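Local coordinates for protein malic enzyme (Entamoeba histolytica, PDB 3NV9) that probably catalyses the NAD(P)-dependent oxidative decarboxylation of malate to pyruvate, as malic enzymes do, and works as a dimer, at residues Ser200-Gly205 with Thr232-Leu237. Residues are numbered along the deposited sequence; the frame is centred on the assembly and turned at random.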
loop_
_atom_site.group_PDB
_atom_site.type_symbol
_atom_site.label_atom_id
_atom_site.label_comp_id
_atom_site.label_asym_id
_atom_site.label_seq_id
_atom_site.Cartn_x
_atom_site.Cartn_y
_atom_site.Cartn_z
ATOM N N SER A 200 -6.734 -0.675 25.112
ATOM C CA SER A 200 -5.678 -1.649 25.530
ATOM C C SER A 200 -4.514 -1.040 26.358
ATOM O O SER A 200 -4.209 -1.503 27.450
ATOM C CB SER A 200 -5.134 -2.406 24.324
ATOM O OG SER A 200 -4.302 -3.445 24.738
ATOM N N VAL A 201 -3.859 -0.011 25.842
ATOM C CA VAL A 201 -2.690 0.554 26.553
ATOM C C VAL A 201 -3.137 1.376 27.744
ATOM O O VAL A 201 -2.382 1.527 28.722
ATOM C CB VAL A 201 -1.831 1.450 25.635
ATOM C CG1 VAL A 201 -1.259 0.597 24.507
ATOM C CG2 VAL A 201 -2.686 2.589 25.008
ATOM N N THR A 202 -4.352 1.935 27.670
ATOM C CA THR A 202 -4.838 2.700 28.832
ATOM C C THR A 202 -5.006 1.801 30.068
ATOM O O THR A 202 -4.538 2.135 31.148
ATOM C CB THR A 202 -6.137 3.496 28.594
ATOM O OG1 THR A 202 -6.043 4.240 27.385
ATOM C CG2 THR A 202 -6.324 4.463 29.735
ATOM N N LEU A 203 -5.702 0.682 29.884
ATOM C CA LEU A 203 -5.771 -0.381 30.879
ATOM C C LEU A 203 -4.356 -0.807 31.336
ATOM O O LEU A 203 -4.096 -0.892 32.538
ATOM C CB LEU A 203 -6.561 -1.603 30.336
ATOM C CG LEU A 203 -6.671 -2.729 31.380
ATOM C CD1 LEU A 203 -7.153 -2.252 32.772
ATOM C CD2 LEU A 203 -7.532 -3.834 30.896
ATOM N N ALA A 204 -3.431 -1.050 30.402
ATOM C CA ALA A 204 -2.059 -1.457 30.827
ATOM C C ALA A 204 -1.419 -0.467 31.786
ATOM O O ALA A 204 -0.893 -0.859 32.869
ATOM C CB ALA A 204 -1.135 -1.704 29.619
ATOM N N GLY A 205 -1.443 0.815 31.425
ATOM C CA GLY A 205 -0.897 1.841 32.341
ATOM C C GLY A 205 -1.594 1.895 33.702
ATOM O O GLY A 205 -0.965 1.928 34.750
ATOM N N THR A 232 -14.763 5.911 25.817
ATOM C CA THR A 232 -15.853 4.953 25.873
ATOM C C THR A 232 -15.290 3.532 25.948
ATOM O O THR A 232 -15.737 2.713 26.771
ATOM C CB THR A 232 -16.758 5.134 24.593
ATOM O OG1 THR A 232 -17.781 6.086 24.854
ATOM C CG2 THR A 232 -17.426 3.892 24.160
ATOM N N THR A 233 -14.318 3.231 25.083
ATOM C CA THR A 233 -13.745 1.891 25.016
ATOM C C THR A 233 -12.833 1.653 26.206
ATOM O O THR A 233 -12.766 0.527 26.687
ATOM C CB THR A 233 -13.027 1.630 23.705
ATOM O OG1 THR A 233 -13.818 2.142 22.621
ATOM C CG2 THR A 233 -12.780 0.135 23.504
ATOM N N CYS A 234 -12.185 2.728 26.682
ATOM C CA CYS A 234 -11.313 2.684 27.871
ATOM C C CYS A 234 -12.118 2.274 29.083
ATOM O O CYS A 234 -11.698 1.406 29.828
ATOM C CB CYS A 234 -10.603 3.996 28.140
ATOM S SG CYS A 234 -9.284 4.329 26.950
ATOM N N LEU A 235 -13.286 2.889 29.248
ATOM C CA LEU A 235 -14.204 2.584 30.329
ATOM C C LEU A 235 -14.657 1.145 30.237
ATOM O O LEU A 235 -14.591 0.421 31.220
ATOM C CB LEU A 235 -15.415 3.525 30.281
ATOM C CG LEU A 235 -16.332 3.551 31.500
ATOM C CD1 LEU A 235 -16.984 4.927 31.524
ATOM C CD2 LEU A 235 -17.378 2.406 31.359
ATOM N N ARG A 236 -15.087 0.720 29.059
ATOM C CA ARG A 236 -15.553 -0.629 28.892
ATOM C C ARG A 236 -14.490 -1.704 29.186
ATOM O O ARG A 236 -14.804 -2.753 29.819
ATOM C CB ARG A 236 -16.089 -0.834 27.498
ATOM C CG ARG A 236 -16.561 -2.288 27.301
ATOM C CD ARG A 236 -17.157 -2.524 25.946
ATOM N NE ARG A 236 -16.170 -2.717 24.887
ATOM C CZ ARG A 236 -16.003 -1.929 23.825
ATOM N NH1 ARG A 236 -16.710 -0.808 23.687
ATOM N NH2 ARG A 236 -15.105 -2.247 22.894
ATOM N N LEU A 237 -13.252 -1.503 28.725
ATOM C CA LEU A 237 -12.251 -2.533 29.019
ATOM C C LEU A 237 -11.937 -2.535 30.483
ATOM O O LEU A 237 -11.711 -3.602 31.036
ATOM C CB LEU A 237 -10.941 -2.408 28.207
ATOM C CG LEU A 237 -11.113 -2.671 26.714
ATOM C CD1 LEU A 237 -9.741 -2.780 25.995
ATOM C CD2 LEU A 237 -12.013 -3.850 26.442
#
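Two helices of the NAD-binding domain pack here, and Thr202 and Leu203 on one meet Cys234 and Leu237 on the other. The short segments cross at -52°, with their axes 9.0 Å apart at closest approach. The two segments bury 204 Å² between them, and all five touching residues are buried. The backbones come nearest at Thr202 and Cys234, where the CA atoms are 6.5 Å apart. Cys234 SG lies against the Thr202 side chain, 3.3 Å from OG1 and 3.6 Å from CB. The methyl CG2 is farther off, so the sulfur sits mainly on the hydroxyl side of the threonine. With chi1 at -72°, SG stands beside its own backbone N and reaches across to the other helix. No hydrogen bond spans the two segments. Thr202 OG1 bonds instead to Thr198 O, one turn earlier on its own helix, so this buried hydroxyl has a polar partner while it touches the sulfur.

In the Rossmann-type domain, helix 229-240 follows strand 222-225 and leads to the parallel neighbour strand 248-252. It is the crossover helix of a beta-alpha-beta unit. Helix 193-213 precedes this unit in the chain and lies against it.

One turn on from Cys234, Leu237 makes the second touch. Its CD1 comes to 3.8 Å from Ser200 N, meeting the backbone of the helix rather than a side-chain end. The bond from CA to CB of Ser200 points away from helix 229-240, and its OG bonds to Ala383 O of helix 380-396. Leu203 adds a looser contact, with CD2 4.2 Å from Leu237 O. Ala199 extends the same surface by one residue, touching Thr233, Cys234 and Leu237.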